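Long-range contact in secreted effector protein SifA (Salmonella typhimurium, PDB 3CXB), which is a virulence effector secreted by the bacterium that binds the host protein PLEKHM2 and is required for endosomal tubulation and formation of Salmonella-induced filaments: residues I155-N167 and I290-R304. Sequence-based numbering, arbitrary orientation.
Sequences IVDYPLPSTLCLN and IVEAISDQVFHAIFR
Arg304 lays its guanidinium flat on one face of the Tyr158 ring, the planes 19° apart and the centres 3.8 Å from each other, a stack in which its CD adds a CH-pi contact over the same face. Bends at chi2 and chi3 (54° and 47°) fold the chain back over the end of helix 290-303, where NH1 gives a nearly straight 2.8 Å bond to Ala301 O, lying in the guanidinium plane, and a weak one to Val156 O. Arginine suits this place because its flat, multiply donating group can stack and bond at once. Pro159 CD backs the opposite face of the tyrosine. Tyr158 OH lies at the edge of the His300 ring, 3.3 Å from CE1, and bonds to Thr66 of helix 62-75; Glu67 there holds His300 NE2.

The helix runs roughly antiparallel to strand 158-167, the middle strand of a three-stranded antiparallel sheet. Packing is tight in the buried middle: methyl-sized Ala301 lets Leu160 come near, CA atoms 5.9 Å apart, and the rigid apolar ring of Pro161, with no N-H to satisfy, rests on Ile294, Gln297 and Val298. Branched apolar chains fill the interface beyond; Leu164 CD2 stays 4.3 Å from Ile290 CG2, but Leu166 CD2 closes to 3.8 Å on Ile290 CD1. Partly exposed Val156, Asp157 and Arg304 form the more open side, where a water bridges Arg304 NH2 and Asp157 O.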
# COMPACT_ATOMS: atom_id res chain seq x y z
N ILE A 155 -8.08 -6.99 -10.26
CA ILE A 155 -7.59 -6.15 -11.35
C ILE A 155 -6.17 -5.70 -11.02
O ILE A 155 -5.37 -5.47 -11.90
CB ILE A 155 -8.49 -4.91 -11.55
CG1 ILE A 155 -9.76 -5.34 -12.27
CG2 ILE A 155 -7.78 -3.85 -12.39
CD1 ILE A 155 -9.48 -6.13 -13.55
N VAL A 156 -5.88 -5.58 -9.73
CA VAL A 156 -4.56 -5.21 -9.25
C VAL A 156 -3.91 -6.41 -8.55
O VAL A 156 -2.72 -6.38 -8.22
CB VAL A 156 -4.66 -4.07 -8.24
CG1 VAL A 156 -5.00 -2.79 -8.92
CG2 VAL A 156 -5.71 -4.41 -7.20
N ASP A 157 -4.70 -7.47 -8.38
CA ASP A 157 -4.28 -8.70 -7.69
C ASP A 157 -3.69 -8.31 -6.34
O ASP A 157 -2.55 -8.64 -6.01
CB ASP A 157 -3.27 -9.46 -8.52
CG ASP A 157 -2.88 -10.76 -7.87
OD1 ASP A 157 -3.55 -11.18 -6.91
OD2 ASP A 157 -1.90 -11.37 -8.34
N TYR A 158 -4.50 -7.62 -5.56
CA TYR A 158 -4.08 -7.14 -4.26
C TYR A 158 -5.30 -6.52 -3.62
O TYR A 158 -6.22 -6.10 -4.33
CB TYR A 158 -3.04 -6.05 -4.45
CG TYR A 158 -2.17 -5.83 -3.24
CD1 TYR A 158 -1.07 -6.66 -3.01
CD2 TYR A 158 -2.40 -4.78 -2.37
CE1 TYR A 158 -0.21 -6.44 -1.94
CE2 TYR A 158 -1.55 -4.54 -1.29
CZ TYR A 158 -0.45 -5.38 -1.08
OH TYR A 158 0.42 -5.15 -0.03
N PRO A 159 -5.36 -6.46 -2.29
CA PRO A 159 -6.56 -5.84 -1.72
C PRO A 159 -6.45 -4.33 -1.89
O PRO A 159 -5.36 -3.76 -1.83
CB PRO A 159 -6.52 -6.29 -0.26
CG PRO A 159 -5.09 -6.51 -0.00
CD PRO A 159 -4.59 -7.16 -1.25
N LEU A 160 -7.58 -3.68 -2.13
CA LEU A 160 -7.56 -2.23 -2.31
C LEU A 160 -8.65 -1.59 -1.46
O LEU A 160 -9.66 -2.23 -1.13
CB LEU A 160 -7.75 -1.86 -3.80
CG LEU A 160 -9.14 -1.83 -4.46
CD1 LEU A 160 -9.98 -3.04 -4.01
CD2 LEU A 160 -9.88 -0.56 -4.08
N PRO A 161 -8.46 -0.32 -1.09
CA PRO A 161 -9.39 0.45 -0.27
C PRO A 161 -10.86 0.28 -0.70
O PRO A 161 -11.29 0.93 -1.65
CB PRO A 161 -8.90 1.88 -0.45
CG PRO A 161 -7.45 1.71 -0.66
CD PRO A 161 -7.39 0.56 -1.60
N SER A 162 -11.63 -0.56 -0.03
CA SER A 162 -13.02 -0.73 -0.43
C SER A 162 -13.95 0.33 0.17
O SER A 162 -14.73 0.94 -0.56
CB SER A 162 -13.54 -2.12 -0.08
OG SER A 162 -13.69 -2.28 1.31
N THR A 163 -13.87 0.56 1.48
CA THR A 163 -14.72 1.58 2.11
C THR A 163 -13.96 2.41 3.14
O THR A 163 -13.07 1.92 3.85
CB THR A 163 -15.92 0.94 2.83
OG1 THR A 163 -15.47 0.29 4.01
CG2 THR A 163 -16.62 -0.09 1.93
N LEU A 164 -14.31 3.69 3.23
CA LEU A 164 -13.68 4.62 4.16
C LEU A 164 -14.50 4.75 5.44
O LEU A 164 -15.68 5.08 5.40
CB LEU A 164 -13.53 5.99 3.50
CG LEU A 164 -12.95 7.18 4.27
CD1 LEU A 164 -13.86 7.53 5.41
CD2 LEU A 164 -11.56 6.86 4.81
N CYS A 165 -13.87 4.52 6.59
CA CYS A 165 -14.58 4.64 7.86
C CYS A 165 -14.13 5.86 8.67
O CYS A 165 -12.96 5.98 9.03
CB CYS A 165 -14.40 3.38 8.70
SG CYS A 165 -15.19 1.89 8.03
N LEU A 166 -15.07 6.75 8.94
CA LEU A 166 -14.80 7.96 9.70
C LEU A 166 -15.50 7.90 11.05
O LEU A 166 -16.54 7.26 11.20
CB LEU A 166 -15.31 9.19 8.96
CG LEU A 166 -14.65 9.62 7.66
CD1 LEU A 166 -15.46 10.76 7.04
CD2 LEU A 166 -13.21 10.04 7.92
N ASN A 167 -14.93 8.59 12.03
CA ASN A 167 -15.50 8.63 13.37
C ASN A 167 -15.32 10.03 13.97
O ASN A 167 -14.38 10.28 14.72
CB ASN A 167 -14.83 7.58 14.25
CG ASN A 167 -15.63 7.29 15.50
OD1 ASN A 167 -15.97 8.20 16.27
ND2 ASN A 167 -15.94 6.02 15.72
N ILE A 290 -7.37 12.89 3.82
CA ILE A 290 -8.13 11.68 3.51
C ILE A 290 -7.74 11.23 2.11
O ILE A 290 -7.26 10.11 1.90
CB ILE A 290 -9.66 11.95 3.46
CG1 ILE A 290 -10.15 12.57 4.77
CG2 ILE A 290 -10.39 10.66 3.12
CD1 ILE A 290 -10.37 11.58 5.91
N VAL A 291 -7.94 12.13 1.16
CA VAL A 291 -7.64 11.87 -0.24
C VAL A 291 -6.26 11.28 -0.41
O VAL A 291 -6.10 10.21 -1.01
CB VAL A 291 -7.74 13.14 -1.10
CG1 VAL A 291 -7.38 12.81 -2.55
CG2 VAL A 291 -9.13 13.72 -1.04
N GLU A 292 -5.25 11.97 0.12
CA GLU A 292 -3.88 11.52 -0.01
C GLU A 292 -3.63 10.13 0.58
O GLU A 292 -2.84 9.34 0.02
CB GLU A 292 -2.92 12.53 0.62
CG GLU A 292 -1.46 12.16 0.42
CD GLU A 292 -0.50 13.15 1.06
OE1 GLU A 292 -0.68 14.38 0.84
OE2 GLU A 292 0.43 12.71 1.77
N ALA A 293 -4.29 9.81 1.68
CA ALA A 293 -4.12 8.50 2.30
C ALA A 293 -4.68 7.42 1.39
O ALA A 293 -4.02 6.42 1.13
CB ALA A 293 -4.79 8.45 3.65
N ILE A 294 -5.91 7.62 0.91
CA ILE A 294 -6.54 6.63 0.03
C ILE A 294 -5.78 6.47 -1.30
O ILE A 294 -5.56 5.36 -1.79
CB ILE A 294 -8.01 7.00 -0.28
CG1 ILE A 294 -8.77 7.25 1.03
CG2 ILE A 294 -8.67 5.85 -1.05
CD1 ILE A 294 -10.19 7.78 0.83
N SER A 295 -5.38 7.60 -1.87
CA SER A 295 -4.66 7.54 -3.12
C SER A 295 -3.37 6.75 -2.94
O SER A 295 -3.14 5.80 -3.68
CB SER A 295 -4.37 8.96 -3.62
OG SER A 295 -5.58 9.64 -3.89
N ASP A 296 -2.56 7.11 -1.95
CA ASP A 296 -1.31 6.39 -1.70
C ASP A 296 -1.54 4.88 -1.70
O ASP A 296 -0.87 4.13 -2.42
CB ASP A 296 -0.70 6.80 -0.35
CG ASP A 296 0.13 8.08 -0.44
OD1 ASP A 296 0.79 8.45 0.56
OD2 ASP A 296 0.12 8.71 -1.51
N GLN A 297 -2.49 4.43 -0.89
CA GLN A 297 -2.78 3.00 -0.79
C GLN A 297 -3.27 2.40 -2.10
O GLN A 297 -2.90 1.27 -2.46
CB GLN A 297 -3.79 2.75 0.33
CG GLN A 297 -3.22 2.91 1.74
CD GLN A 297 -4.27 2.75 2.84
OE1 GLN A 297 -5.01 1.77 2.88
NE2 GLN A 297 -4.33 3.73 3.74
N VAL A 298 -4.11 3.13 -2.81
CA VAL A 298 -4.62 2.65 -4.09
C VAL A 298 -3.41 2.48 -4.99
O VAL A 298 -3.21 1.44 -5.63
CB VAL A 298 -5.57 3.67 -4.77
CG1 VAL A 298 -5.84 3.22 -6.17
CG2 VAL A 298 -6.90 3.78 -4.00
N PHE A 299 -2.60 3.52 -5.02
CA PHE A 299 -1.40 3.54 -5.81
C PHE A 299 -0.51 2.37 -5.42
O PHE A 299 -0.02 1.63 -6.29
CB PHE A 299 -0.66 4.87 -5.60
CG PHE A 299 0.63 4.96 -6.35
CD1 PHE A 299 1.72 4.17 -5.99
CD2 PHE A 299 0.76 5.82 -7.44
CE1 PHE A 299 2.92 4.24 -6.69
CE2 PHE A 299 1.95 5.90 -8.16
CZ PHE A 299 3.04 5.11 -7.79
N HIS A 300 -0.31 2.18 -4.12
CA HIS A 300 0.53 1.08 -3.64
C HIS A 300 -0.05 -0.26 -4.02
O HIS A 300 0.69 -1.22 -4.24
CB HIS A 300 0.74 1.13 -2.12
CG HIS A 300 1.39 -0.10 -1.57
ND1 HIS A 300 0.66 -1.21 -1.18
CD2 HIS A 300 2.69 -0.42 -1.38
CE1 HIS A 300 1.49 -2.16 -0.78
NE2 HIS A 300 2.73 -1.71 -0.89
N ALA A 301 -1.37 -0.32 -4.09
CA ALA A 301 -2.08 -1.53 -4.45
C ALA A 301 -1.73 -1.88 -5.90
O ALA A 301 -1.53 -3.06 -6.24
CB ALA A 301 -3.57 -1.31 -4.31
N ILE A 302 -1.63 -0.85 -6.73
CA ILE A 302 -1.34 -1.06 -8.15
C ILE A 302 0.12 -1.30 -8.48
O ILE A 302 0.46 -2.34 -9.04
CB ILE A 302 -1.82 0.14 -9.01
CG1 ILE A 302 -3.35 0.25 -8.93
CG2 ILE A 302 -1.37 -0.02 -10.46
CD1 ILE A 302 -3.84 1.59 -9.35
N PHE A 303 0.98 -0.36 -8.12
CA PHE A 303 2.39 -0.49 -8.43
C PHE A 303 3.22 -1.25 -7.41
O PHE A 303 4.39 -1.58 -7.67
CB PHE A 303 3.01 0.90 -8.66
CG PHE A 303 2.22 1.75 -9.61
CD1 PHE A 303 1.10 2.45 -9.16
CD2 PHE A 303 2.53 1.78 -10.97
CE1 PHE A 303 0.31 3.16 -10.04
CE2 PHE A 303 1.74 2.50 -11.85
CZ PHE A 303 0.62 3.18 -11.39
N ARG A 304 2.62 -1.53 -6.26
CA ARG A 304 3.31 -2.23 -5.18
C ARG A 304 4.58 -1.47 -4.82
O ARG A 304 5.67 -2.04 -4.73
CB ARG A 304 3.67 -3.66 -5.58
CG ARG A 304 3.64 -4.61 -4.41
CD ARG A 304 2.28 -4.56 -3.66
NE ARG A 304 1.12 -4.60 -4.56
CZ ARG A 304 0.77 -5.66 -5.29
NH1 ARG A 304 -0.28 -5.60 -6.09
NH2 ARG A 304 1.45 -6.79 -5.22
O HOH W 1 -0.03 -8.70 -6.89